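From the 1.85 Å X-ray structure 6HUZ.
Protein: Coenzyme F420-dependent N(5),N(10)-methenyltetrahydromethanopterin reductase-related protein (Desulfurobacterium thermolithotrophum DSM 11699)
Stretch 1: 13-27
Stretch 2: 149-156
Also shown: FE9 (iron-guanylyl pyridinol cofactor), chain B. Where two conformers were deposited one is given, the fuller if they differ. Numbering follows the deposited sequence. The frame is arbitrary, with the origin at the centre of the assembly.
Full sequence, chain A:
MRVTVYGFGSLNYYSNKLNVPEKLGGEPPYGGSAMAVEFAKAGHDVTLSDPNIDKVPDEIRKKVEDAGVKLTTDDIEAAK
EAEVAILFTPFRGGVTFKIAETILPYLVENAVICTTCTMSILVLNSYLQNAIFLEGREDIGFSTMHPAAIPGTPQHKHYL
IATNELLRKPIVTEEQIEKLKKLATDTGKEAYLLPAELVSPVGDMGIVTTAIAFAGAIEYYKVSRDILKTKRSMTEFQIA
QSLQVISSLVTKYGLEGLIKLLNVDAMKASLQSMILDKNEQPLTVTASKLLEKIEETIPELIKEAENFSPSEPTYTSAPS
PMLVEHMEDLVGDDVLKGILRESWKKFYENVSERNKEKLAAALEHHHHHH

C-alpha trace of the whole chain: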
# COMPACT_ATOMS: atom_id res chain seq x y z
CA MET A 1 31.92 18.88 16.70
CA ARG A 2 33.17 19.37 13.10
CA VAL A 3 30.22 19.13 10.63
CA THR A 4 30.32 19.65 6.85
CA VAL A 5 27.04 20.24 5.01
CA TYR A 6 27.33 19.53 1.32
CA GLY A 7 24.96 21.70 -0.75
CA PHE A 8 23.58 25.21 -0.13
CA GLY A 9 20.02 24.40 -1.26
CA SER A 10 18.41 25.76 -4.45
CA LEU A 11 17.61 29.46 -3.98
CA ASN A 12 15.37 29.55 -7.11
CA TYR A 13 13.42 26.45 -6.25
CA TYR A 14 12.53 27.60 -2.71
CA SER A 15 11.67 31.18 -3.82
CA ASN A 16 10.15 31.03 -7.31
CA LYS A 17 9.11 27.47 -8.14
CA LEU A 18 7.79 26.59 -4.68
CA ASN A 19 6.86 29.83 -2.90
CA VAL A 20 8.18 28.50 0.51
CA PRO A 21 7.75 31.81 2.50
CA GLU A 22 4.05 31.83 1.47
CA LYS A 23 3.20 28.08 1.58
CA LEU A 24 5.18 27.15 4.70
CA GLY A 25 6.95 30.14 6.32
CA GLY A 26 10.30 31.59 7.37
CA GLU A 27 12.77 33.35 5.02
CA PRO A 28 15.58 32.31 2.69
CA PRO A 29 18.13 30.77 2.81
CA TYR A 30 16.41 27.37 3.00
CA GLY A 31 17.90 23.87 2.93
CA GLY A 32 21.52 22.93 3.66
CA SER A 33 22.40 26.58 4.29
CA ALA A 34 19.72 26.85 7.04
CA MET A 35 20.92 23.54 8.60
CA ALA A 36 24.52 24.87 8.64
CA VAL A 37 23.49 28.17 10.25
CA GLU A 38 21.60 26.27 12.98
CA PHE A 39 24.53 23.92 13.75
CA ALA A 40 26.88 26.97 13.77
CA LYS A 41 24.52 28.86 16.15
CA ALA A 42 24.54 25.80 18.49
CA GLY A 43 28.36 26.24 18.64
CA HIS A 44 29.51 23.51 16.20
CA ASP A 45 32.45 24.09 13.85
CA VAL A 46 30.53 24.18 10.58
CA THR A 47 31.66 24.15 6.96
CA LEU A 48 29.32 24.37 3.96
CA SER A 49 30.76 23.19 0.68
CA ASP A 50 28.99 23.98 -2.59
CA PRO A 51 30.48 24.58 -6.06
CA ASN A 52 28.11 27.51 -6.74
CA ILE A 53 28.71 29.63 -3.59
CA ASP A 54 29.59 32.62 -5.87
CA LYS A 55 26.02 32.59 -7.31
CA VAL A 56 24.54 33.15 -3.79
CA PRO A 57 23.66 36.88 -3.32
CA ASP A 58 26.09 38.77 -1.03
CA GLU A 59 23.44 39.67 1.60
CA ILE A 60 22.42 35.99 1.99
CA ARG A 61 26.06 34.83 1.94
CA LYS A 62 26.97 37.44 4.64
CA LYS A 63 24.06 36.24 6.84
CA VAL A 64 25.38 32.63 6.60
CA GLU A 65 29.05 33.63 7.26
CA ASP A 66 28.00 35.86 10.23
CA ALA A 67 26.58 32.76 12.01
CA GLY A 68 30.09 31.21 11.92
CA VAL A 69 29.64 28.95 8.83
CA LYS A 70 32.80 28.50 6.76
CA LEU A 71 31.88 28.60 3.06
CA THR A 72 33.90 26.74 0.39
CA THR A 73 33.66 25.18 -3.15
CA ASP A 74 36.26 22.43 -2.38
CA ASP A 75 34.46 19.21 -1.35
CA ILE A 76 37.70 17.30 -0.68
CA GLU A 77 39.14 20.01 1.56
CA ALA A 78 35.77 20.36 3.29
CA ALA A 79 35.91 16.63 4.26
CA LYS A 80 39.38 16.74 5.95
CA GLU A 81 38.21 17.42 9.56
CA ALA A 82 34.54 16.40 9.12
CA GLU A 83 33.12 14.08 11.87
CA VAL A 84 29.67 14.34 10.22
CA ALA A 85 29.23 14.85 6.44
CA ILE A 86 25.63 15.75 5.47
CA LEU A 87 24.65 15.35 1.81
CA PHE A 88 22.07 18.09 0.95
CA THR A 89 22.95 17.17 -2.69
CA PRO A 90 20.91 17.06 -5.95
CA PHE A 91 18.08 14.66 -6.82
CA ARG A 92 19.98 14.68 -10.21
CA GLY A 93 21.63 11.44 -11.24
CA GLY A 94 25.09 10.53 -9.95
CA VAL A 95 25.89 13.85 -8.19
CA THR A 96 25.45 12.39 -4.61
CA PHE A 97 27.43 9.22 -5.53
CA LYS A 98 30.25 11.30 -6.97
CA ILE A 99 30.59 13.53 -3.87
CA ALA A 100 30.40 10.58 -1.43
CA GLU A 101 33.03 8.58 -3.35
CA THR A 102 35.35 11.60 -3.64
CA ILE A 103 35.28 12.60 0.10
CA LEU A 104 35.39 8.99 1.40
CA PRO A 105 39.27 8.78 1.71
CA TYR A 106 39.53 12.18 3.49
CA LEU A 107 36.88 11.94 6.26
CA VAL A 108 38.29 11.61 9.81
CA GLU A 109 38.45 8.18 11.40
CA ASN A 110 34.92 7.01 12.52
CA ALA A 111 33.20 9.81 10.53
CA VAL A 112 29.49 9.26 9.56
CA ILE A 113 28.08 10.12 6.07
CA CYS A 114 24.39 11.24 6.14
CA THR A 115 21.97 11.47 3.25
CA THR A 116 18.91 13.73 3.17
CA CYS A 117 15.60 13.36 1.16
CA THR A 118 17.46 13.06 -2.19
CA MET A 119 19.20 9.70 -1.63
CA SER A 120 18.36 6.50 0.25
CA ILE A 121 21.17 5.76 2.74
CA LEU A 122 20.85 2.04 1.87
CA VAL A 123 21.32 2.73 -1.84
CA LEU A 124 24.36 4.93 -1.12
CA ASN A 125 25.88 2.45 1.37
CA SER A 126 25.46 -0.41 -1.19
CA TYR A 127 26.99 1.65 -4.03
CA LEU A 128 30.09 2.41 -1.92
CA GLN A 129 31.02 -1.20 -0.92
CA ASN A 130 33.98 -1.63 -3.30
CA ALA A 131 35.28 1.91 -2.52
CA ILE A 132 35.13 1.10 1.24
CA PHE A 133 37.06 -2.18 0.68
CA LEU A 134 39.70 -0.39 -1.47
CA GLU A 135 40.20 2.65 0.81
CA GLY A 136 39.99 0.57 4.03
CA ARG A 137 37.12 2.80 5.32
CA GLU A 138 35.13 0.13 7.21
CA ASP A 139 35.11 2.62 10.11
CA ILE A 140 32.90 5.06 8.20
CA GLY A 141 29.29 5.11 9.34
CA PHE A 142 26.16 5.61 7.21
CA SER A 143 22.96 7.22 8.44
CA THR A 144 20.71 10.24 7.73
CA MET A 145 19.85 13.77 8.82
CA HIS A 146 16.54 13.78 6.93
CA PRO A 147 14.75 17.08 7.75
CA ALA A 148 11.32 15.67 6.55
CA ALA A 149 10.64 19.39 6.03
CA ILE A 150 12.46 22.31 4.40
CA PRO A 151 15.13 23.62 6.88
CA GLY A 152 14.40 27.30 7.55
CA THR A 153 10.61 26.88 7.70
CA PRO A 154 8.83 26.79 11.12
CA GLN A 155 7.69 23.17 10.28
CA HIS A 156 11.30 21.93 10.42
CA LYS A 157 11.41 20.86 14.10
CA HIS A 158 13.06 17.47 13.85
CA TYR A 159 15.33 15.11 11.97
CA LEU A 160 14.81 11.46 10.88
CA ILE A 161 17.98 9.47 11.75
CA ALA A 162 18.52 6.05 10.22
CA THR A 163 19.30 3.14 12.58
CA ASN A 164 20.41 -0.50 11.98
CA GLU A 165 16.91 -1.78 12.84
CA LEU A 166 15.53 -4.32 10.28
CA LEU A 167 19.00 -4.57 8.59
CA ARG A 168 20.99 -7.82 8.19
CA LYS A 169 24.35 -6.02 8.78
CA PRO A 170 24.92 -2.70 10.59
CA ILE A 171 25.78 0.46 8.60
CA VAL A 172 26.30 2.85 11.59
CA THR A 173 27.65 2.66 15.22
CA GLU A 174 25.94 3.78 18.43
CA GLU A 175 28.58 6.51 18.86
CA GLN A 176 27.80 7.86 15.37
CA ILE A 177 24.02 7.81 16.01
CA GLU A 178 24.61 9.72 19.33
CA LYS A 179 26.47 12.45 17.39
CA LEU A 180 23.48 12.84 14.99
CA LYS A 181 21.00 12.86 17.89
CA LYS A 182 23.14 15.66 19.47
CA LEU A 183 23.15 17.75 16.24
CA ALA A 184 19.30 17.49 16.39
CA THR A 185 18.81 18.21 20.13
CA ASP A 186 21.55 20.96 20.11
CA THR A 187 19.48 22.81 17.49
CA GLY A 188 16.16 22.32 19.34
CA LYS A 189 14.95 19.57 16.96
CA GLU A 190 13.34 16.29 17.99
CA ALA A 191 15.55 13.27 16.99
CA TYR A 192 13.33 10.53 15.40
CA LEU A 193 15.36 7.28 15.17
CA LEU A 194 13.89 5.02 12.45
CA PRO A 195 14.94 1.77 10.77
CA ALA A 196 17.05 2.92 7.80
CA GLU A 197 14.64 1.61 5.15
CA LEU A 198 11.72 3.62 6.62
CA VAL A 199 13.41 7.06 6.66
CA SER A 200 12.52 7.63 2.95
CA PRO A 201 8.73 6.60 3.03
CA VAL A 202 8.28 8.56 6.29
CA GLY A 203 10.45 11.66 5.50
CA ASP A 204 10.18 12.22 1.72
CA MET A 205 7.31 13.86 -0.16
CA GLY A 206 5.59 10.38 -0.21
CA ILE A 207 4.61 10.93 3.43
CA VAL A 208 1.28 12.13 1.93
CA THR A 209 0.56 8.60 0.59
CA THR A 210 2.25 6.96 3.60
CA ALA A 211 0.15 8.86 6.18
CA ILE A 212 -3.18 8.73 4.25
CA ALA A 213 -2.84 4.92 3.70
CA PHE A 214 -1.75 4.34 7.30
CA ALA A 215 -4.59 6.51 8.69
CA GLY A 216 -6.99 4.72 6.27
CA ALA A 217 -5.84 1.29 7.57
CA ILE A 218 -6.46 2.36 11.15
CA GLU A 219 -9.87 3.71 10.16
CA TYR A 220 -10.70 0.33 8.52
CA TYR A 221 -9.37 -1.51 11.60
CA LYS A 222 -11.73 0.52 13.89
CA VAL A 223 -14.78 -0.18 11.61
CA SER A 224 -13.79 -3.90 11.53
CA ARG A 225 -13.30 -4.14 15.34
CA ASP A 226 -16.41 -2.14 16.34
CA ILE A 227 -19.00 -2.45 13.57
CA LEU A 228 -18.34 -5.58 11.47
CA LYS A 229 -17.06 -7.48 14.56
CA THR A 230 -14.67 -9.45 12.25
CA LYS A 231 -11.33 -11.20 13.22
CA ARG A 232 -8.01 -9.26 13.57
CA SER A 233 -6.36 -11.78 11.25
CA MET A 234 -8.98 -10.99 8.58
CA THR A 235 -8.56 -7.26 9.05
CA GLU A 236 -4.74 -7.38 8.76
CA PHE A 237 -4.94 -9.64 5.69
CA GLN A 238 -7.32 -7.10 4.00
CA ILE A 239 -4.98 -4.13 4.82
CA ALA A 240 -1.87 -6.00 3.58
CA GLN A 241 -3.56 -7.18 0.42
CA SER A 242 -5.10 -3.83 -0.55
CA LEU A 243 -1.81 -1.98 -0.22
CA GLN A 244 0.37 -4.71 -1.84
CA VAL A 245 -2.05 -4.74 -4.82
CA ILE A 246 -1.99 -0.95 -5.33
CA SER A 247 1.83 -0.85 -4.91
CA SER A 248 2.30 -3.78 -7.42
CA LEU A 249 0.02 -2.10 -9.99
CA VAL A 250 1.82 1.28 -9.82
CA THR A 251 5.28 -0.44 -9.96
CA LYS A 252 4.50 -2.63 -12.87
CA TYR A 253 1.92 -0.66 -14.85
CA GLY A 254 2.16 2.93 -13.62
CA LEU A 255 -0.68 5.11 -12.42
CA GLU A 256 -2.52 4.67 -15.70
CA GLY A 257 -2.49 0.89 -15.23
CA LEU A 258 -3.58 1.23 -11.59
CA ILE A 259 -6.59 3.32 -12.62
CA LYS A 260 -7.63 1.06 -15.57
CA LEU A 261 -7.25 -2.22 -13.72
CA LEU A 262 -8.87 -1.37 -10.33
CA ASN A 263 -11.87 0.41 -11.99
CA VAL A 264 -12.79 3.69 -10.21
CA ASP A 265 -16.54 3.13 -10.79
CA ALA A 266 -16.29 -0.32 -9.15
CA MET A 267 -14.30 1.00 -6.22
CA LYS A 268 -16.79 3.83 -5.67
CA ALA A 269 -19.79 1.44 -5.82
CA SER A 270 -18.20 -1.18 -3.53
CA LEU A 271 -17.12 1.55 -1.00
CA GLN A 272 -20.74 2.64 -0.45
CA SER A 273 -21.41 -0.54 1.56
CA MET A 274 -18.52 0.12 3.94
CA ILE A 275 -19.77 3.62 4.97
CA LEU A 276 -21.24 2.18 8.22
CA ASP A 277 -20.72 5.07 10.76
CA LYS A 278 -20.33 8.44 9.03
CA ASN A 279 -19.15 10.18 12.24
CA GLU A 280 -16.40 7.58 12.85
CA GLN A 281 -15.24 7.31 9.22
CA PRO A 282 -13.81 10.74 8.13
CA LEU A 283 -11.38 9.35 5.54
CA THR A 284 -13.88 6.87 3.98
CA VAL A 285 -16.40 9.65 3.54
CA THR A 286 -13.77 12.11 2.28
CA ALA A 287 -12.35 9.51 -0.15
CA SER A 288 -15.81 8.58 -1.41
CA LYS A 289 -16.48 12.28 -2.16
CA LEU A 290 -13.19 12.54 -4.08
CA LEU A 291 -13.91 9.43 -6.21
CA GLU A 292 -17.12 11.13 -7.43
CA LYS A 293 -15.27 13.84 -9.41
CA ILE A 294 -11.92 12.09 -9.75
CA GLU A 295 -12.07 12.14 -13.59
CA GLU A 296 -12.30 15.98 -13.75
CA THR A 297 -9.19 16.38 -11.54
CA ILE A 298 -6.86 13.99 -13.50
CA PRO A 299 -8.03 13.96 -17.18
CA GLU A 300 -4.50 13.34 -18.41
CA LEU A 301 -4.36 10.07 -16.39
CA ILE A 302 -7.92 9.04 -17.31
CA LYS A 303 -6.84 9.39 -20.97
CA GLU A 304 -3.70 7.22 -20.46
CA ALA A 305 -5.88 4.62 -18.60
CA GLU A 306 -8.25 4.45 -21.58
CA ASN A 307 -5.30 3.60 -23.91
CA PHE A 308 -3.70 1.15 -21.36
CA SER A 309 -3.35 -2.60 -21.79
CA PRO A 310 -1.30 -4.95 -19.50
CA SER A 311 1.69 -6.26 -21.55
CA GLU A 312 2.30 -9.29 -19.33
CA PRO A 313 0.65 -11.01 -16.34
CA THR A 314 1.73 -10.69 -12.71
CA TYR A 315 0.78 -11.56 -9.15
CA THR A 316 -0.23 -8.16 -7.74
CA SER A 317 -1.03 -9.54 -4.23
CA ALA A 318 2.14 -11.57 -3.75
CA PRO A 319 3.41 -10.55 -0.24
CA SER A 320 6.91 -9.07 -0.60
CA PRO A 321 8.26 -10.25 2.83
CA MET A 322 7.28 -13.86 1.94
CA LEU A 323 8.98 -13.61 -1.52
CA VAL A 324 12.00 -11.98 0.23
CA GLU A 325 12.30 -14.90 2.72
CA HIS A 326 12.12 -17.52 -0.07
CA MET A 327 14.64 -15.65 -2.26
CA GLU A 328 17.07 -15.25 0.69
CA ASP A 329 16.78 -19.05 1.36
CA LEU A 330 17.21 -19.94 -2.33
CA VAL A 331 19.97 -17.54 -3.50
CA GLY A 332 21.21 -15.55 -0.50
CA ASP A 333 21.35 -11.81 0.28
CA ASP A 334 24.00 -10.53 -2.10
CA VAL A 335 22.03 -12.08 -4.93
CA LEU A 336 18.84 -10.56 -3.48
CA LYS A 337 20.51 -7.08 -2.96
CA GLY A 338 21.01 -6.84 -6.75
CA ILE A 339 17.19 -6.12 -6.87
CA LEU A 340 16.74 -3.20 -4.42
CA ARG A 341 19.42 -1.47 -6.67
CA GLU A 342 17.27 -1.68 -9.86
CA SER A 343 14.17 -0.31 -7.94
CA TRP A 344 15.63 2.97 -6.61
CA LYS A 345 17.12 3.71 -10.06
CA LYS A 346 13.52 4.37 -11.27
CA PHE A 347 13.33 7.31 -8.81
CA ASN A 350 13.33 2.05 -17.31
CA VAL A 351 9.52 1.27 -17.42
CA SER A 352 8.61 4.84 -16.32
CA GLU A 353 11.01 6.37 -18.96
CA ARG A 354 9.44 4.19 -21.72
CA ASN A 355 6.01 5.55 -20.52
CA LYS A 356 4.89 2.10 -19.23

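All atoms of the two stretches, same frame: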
# COMPACT_ATOMS: atom_id res chain seq x y z
N TYR A 13 14.53 27.36 -6.47
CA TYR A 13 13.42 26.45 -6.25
C TYR A 13 12.59 26.88 -5.05
O TYR A 13 11.37 26.95 -5.17
CB TYR A 13 13.87 24.98 -6.12
CG TYR A 13 12.66 24.09 -5.93
CD1 TYR A 13 11.93 23.63 -7.04
CD2 TYR A 13 12.16 23.81 -4.67
CE1 TYR A 13 10.79 22.87 -6.88
CE2 TYR A 13 11.01 23.04 -4.50
CZ TYR A 13 10.32 22.58 -5.61
OH TYR A 13 9.17 21.85 -5.49
N TYR A 14 13.24 27.21 -3.92
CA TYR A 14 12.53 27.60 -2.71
C TYR A 14 11.92 29.00 -2.74
O TYR A 14 11.17 29.32 -1.83
CB TYR A 14 13.44 27.45 -1.49
CG TYR A 14 13.99 26.05 -1.33
CD1 TYR A 14 13.15 24.95 -1.21
CD2 TYR A 14 15.36 25.84 -1.17
CE1 TYR A 14 13.65 23.66 -1.04
CE2 TYR A 14 15.87 24.56 -0.96
CZ TYR A 14 15.01 23.48 -0.90
OH TYR A 14 15.51 22.22 -0.70
N SER A 15 12.22 29.82 -3.73
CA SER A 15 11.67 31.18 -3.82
C SER A 15 10.68 31.32 -4.98
O SER A 15 9.62 31.91 -4.80
CB SER A 15 12.78 32.20 -4.03
OG SER A 15 12.30 33.52 -4.23
N ASN A 16 11.04 30.84 -6.16
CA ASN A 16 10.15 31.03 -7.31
C ASN A 16 9.29 29.88 -7.75
O ASN A 16 8.16 30.12 -8.14
CB ASN A 16 10.97 31.49 -8.51
CG ASN A 16 11.95 32.59 -8.18
OD1 ASN A 16 11.62 33.57 -7.48
ND2 ASN A 16 13.17 32.46 -8.66
N LYS A 17 9.82 28.65 -7.71
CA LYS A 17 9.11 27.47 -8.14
C LYS A 17 8.13 27.09 -7.07
O LYS A 17 6.93 27.02 -7.35
CB LYS A 17 10.11 26.37 -8.49
CG LYS A 17 10.98 26.88 -9.63
CD LYS A 17 11.97 25.86 -10.12
CE LYS A 17 12.79 26.45 -11.25
NZ LYS A 17 13.43 25.40 -12.10
N LEU A 18 8.62 26.88 -5.84
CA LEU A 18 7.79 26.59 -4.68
C LEU A 18 7.96 27.85 -3.81
O LEU A 18 9.06 28.15 -3.30
CB LEU A 18 8.21 25.31 -3.94
CG LEU A 18 7.34 24.89 -2.73
CD1 LEU A 18 5.96 24.31 -3.17
CD2 LEU A 18 8.03 23.80 -1.92
N ASN A 19 6.89 28.62 -3.69
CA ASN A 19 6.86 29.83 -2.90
C ASN A 19 6.88 29.41 -1.41
O ASN A 19 5.85 29.49 -0.76
CB ASN A 19 5.56 30.57 -3.21
CG ASN A 19 5.57 31.97 -2.68
OD1 ASN A 19 6.51 32.39 -2.01
ND2 ASN A 19 4.51 32.73 -2.95
N VAL A 20 8.03 28.97 -0.88
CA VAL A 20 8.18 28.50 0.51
C VAL A 20 7.80 29.58 1.58
O VAL A 20 7.13 29.23 2.56
CB VAL A 20 9.57 27.88 0.76
CG1 VAL A 20 9.74 27.52 2.24
CG2 VAL A 20 9.75 26.62 -0.10
N PRO A 21 8.18 30.86 1.46
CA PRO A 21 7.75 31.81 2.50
C PRO A 21 6.22 31.89 2.63
O PRO A 21 5.70 32.03 3.72
CB PRO A 21 8.37 33.15 2.03
CG PRO A 21 9.47 32.78 1.10
CD PRO A 21 8.99 31.52 0.42
N GLU A 22 5.51 31.78 1.50
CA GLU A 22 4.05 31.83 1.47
C GLU A 22 3.35 30.53 1.90
O GLU A 22 2.43 30.56 2.73
CB GLU A 22 3.58 32.18 0.04
CG GLU A 22 2.20 32.80 -0.06
CD GLU A 22 1.01 31.88 0.15
OE1 GLU A 22 0.12 32.22 0.96
OE2 GLU A 22 0.97 30.81 -0.50
N LYS A 23 3.78 29.39 1.33
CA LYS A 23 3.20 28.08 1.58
C LYS A 23 3.56 27.50 2.93
O LYS A 23 2.74 26.80 3.52
CB LYS A 23 3.64 27.09 0.49
CG LYS A 23 3.31 27.52 -0.94
CD LYS A 23 2.08 26.86 -1.47
CE LYS A 23 2.02 26.94 -2.97
NZ LYS A 23 0.62 27.07 -3.45
N LEU A 24 4.77 27.73 3.42
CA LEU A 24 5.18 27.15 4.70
C LEU A 24 5.60 28.18 5.75
O LEU A 24 5.11 28.10 6.88
CB LEU A 24 6.28 26.13 4.46
CG LEU A 24 5.85 24.93 3.60
CD1 LEU A 24 7.06 24.27 2.97
CD2 LEU A 24 5.04 23.89 4.41
N GLY A 25 6.49 29.11 5.39
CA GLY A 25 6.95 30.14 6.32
C GLY A 25 8.44 30.39 6.31
O GLY A 25 9.17 29.83 5.48
N GLY A 26 8.89 31.23 7.23
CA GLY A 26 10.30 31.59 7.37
C GLY A 26 10.80 32.42 6.21
O GLY A 26 10.00 32.95 5.44
N GLU A 27 12.13 32.57 6.09
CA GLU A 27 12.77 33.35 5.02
C GLU A 27 13.97 32.65 4.48
O GLU A 27 14.61 31.91 5.22
CB GLU A 27 13.37 34.63 5.61
CG GLU A 27 12.37 35.61 6.12
CD GLU A 27 13.05 36.88 6.56
OE1 GLU A 27 12.92 37.89 5.83
OE2 GLU A 27 13.74 36.86 7.61
N ALA A 149 11.11 18.00 6.02
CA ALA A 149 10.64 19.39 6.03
C ALA A 149 11.72 20.19 5.31
O ALA A 149 12.77 19.63 4.99
CB ALA A 149 10.54 19.90 7.50
N ILE A 150 11.46 21.48 5.04
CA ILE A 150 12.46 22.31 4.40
C ILE A 150 13.17 23.11 5.52
O ILE A 150 12.55 24.00 6.13
CB ILE A 150 11.82 23.26 3.35
CG1 ILE A 150 11.17 22.41 2.21
CG2 ILE A 150 12.86 24.27 2.83
CD1 ILE A 150 10.31 23.27 1.22
N PRO A 151 14.46 22.84 5.82
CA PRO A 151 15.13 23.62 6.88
C PRO A 151 15.02 25.11 6.60
O PRO A 151 15.29 25.55 5.47
CB PRO A 151 16.57 23.12 6.81
CG PRO A 151 16.41 21.67 6.35
CD PRO A 151 15.38 21.83 5.25
N GLY A 152 14.60 25.85 7.63
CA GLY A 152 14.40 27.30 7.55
C GLY A 152 12.94 27.68 7.67
O GLY A 152 12.60 28.86 7.85
N THR A 153 12.05 26.69 7.57
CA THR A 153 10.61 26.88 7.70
C THR A 153 10.25 26.55 9.17
O THR A 153 10.93 25.75 9.82
CB THR A 153 9.86 25.98 6.73
OG1 THR A 153 10.17 24.62 7.06
CG2 THR A 153 10.22 26.27 5.27
N PRO A 154 9.19 27.14 9.74
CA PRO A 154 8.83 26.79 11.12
C PRO A 154 8.47 25.30 11.30
O PRO A 154 8.54 24.80 12.42
CB PRO A 154 7.61 27.67 11.41
CG PRO A 154 7.07 28.04 10.06
CD PRO A 154 8.25 28.12 9.16
N GLN A 155 8.07 24.60 10.21
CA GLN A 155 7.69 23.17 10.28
C GLN A 155 8.91 22.30 10.56
O GLN A 155 8.76 21.20 11.09
CB GLN A 155 7.05 22.68 8.94
CG GLN A 155 5.67 23.26 8.64
CD GLN A 155 5.69 24.67 8.07
OE1 GLN A 155 6.74 25.25 7.74
NE2 GLN A 155 4.51 25.27 7.94
N HIS A 156 10.12 22.76 10.18
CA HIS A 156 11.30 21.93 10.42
C HIS A 156 11.64 21.95 11.92
O HIS A 156 12.31 22.86 12.41
CB HIS A 156 12.48 22.40 9.56
CG HIS A 156 13.72 21.62 9.85
ND1 HIS A 156 14.93 22.24 10.07
CD2 HIS A 156 13.88 20.28 10.01
CE1 HIS A 156 15.80 21.27 10.30
NE2 HIS A 156 15.20 20.07 10.30
O2 FE9 B . 13.64 19.65 -1.75
FE FE9 B . 14.25 17.91 0.90
C1F FE9 B . 14.25 19.57 1.67
O1F FE9 B . 14.25 20.59 2.15
C2F FE9 B . 13.36 17.27 2.37
O2F FE9 B . 12.84 16.88 3.30
C8 FE9 B . 15.95 17.39 1.59
O18 FE9 B . 16.10 16.95 2.71
C7 FE9 B . 17.16 17.53 0.67
C6 FE9 B . 16.68 18.31 -0.52
N1 FE9 B . 15.31 18.61 -0.59
C5 FE9 B . 17.64 18.75 -1.55
C5M FE9 B . 19.08 18.37 -1.43
C4 FE9 B . 17.12 19.53 -2.69
C3 FE9 B . 15.67 19.84 -2.76
C3M FE9 B . 15.07 20.65 -3.88
C2 FE9 B . 14.77 19.35 -1.64
O3P FE9 B . 18.01 19.86 -3.66
P1 FE9 B . 18.67 21.33 -3.82
O1P FE9 B . 17.84 22.30 -3.13
O2P FE9 B . 18.60 21.70 -5.40
O5' FE9 B . 20.14 21.22 -3.23
C5' FE9 B . 21.18 20.52 -3.88
C4' FE9 B . 22.45 21.35 -3.69
O4' FE9 B . 23.57 20.62 -4.17
C1' FE9 B . 24.50 21.56 -4.70
C2' FE9 B . 23.61 22.56 -5.42
O2' FE9 B . 24.24 23.83 -5.67
C3' FE9 B . 22.42 22.66 -4.47
O3' FE9 B . 22.53 23.76 -3.56
N9A FE9 B . 25.50 20.86 -5.53
C4A FE9 B . 26.62 20.41 -5.01
N3A FE9 B . 27.17 20.51 -3.78
C2A FE9 B . 28.40 19.99 -3.58
N2A FE9 B . 28.90 20.08 -2.32
N1A FE9 B . 29.13 19.39 -4.54
C6A FE9 B . 28.70 19.29 -5.81
O6A FE9 B . 29.37 18.71 -6.68
C5A FE9 B . 27.36 19.80 -6.12
N7A FE9 B . 26.58 19.87 -7.21
C8A FE9 B . 25.44 20.52 -6.83
O HOH W 1 13.45 31.43 8.14
O HOH W 2 12.42 17.79 -0.40

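The two stretches, at least 125 residues apart in sequence where they touch, bury 423 Å² between them, and most of the contact is apolar. Its centre is Ile150, whose side chain points toward the first stretch and meets four residues there. The terminal methyl CD1 lies 3.6 Å from CG2 of Val20, 3.8 Å from CD1 of Leu24 and 3.9 Å from CD2 of Leu18. A long branched chain suits this place: while CD1 reaches these three aliphatic side chains, the other branch ends in CG2, which lies over one face of the Tyr14 ring, 4.3 Å from the ring centroid and 23° off its normal. This is a CH-pi contact, in which a weakly polarised methyl group meets the pi electrons of the ring. Beside this cluster, CG2 of Thr153 packs 3.3 Å from CG1 of Val20 and 4.0 Å from CB of Leu24.

Thr153 is well matched to its site because its hydroxyl is satisfied within its own stretch. With chi1 in the p well, OG1 donates to the carbonyl O of Ile150 at 2.6 Å. The same oxygen accepts from the backbone N of Thr153 at 3.1 Å, closing the type II turn from Ile150 to Thr153. The methyl is thus left for apolar packing.

One direct hydrogen bond crosses the contact. Leu24 has just left helical geometry, and its carbonyl O accepts from NE2 of Gln155 at 3.1 Å, with an angle of 159° at the hydrogen. Gln155 combines the reach and the amide donor needed here; its OE1, 3.4 Å from the same Leu24 O, is a second acceptor and forms no bond with it.

Glycines allow the backbones to come close, with the CA atoms of Gly26 and Thr153 only 4.7 Å apart. The CA of Gly26 makes a nearly linear CA-H...O contact with the O of Gly152, at 3.6 Å and 170°. A CB on Gly26 would fall 2.1 Å from O of Gly152, and one on Gly25 would fall 2.8 Å from CD of Pro154; both would clash. Gly25 also has a phi of 136°, at which a CB would jam against the preceding carbonyl. Gly152, third in the type II turn, is glycine for the same backbone reason.

Finally, a water spans a gap too wide for a direct bond: N of Glu27 and O of Gly152 are 4.1 Å apart. Water 1 accepts from Glu27 N and donates to Gly152 O, its oxygen 2.7 Å from each.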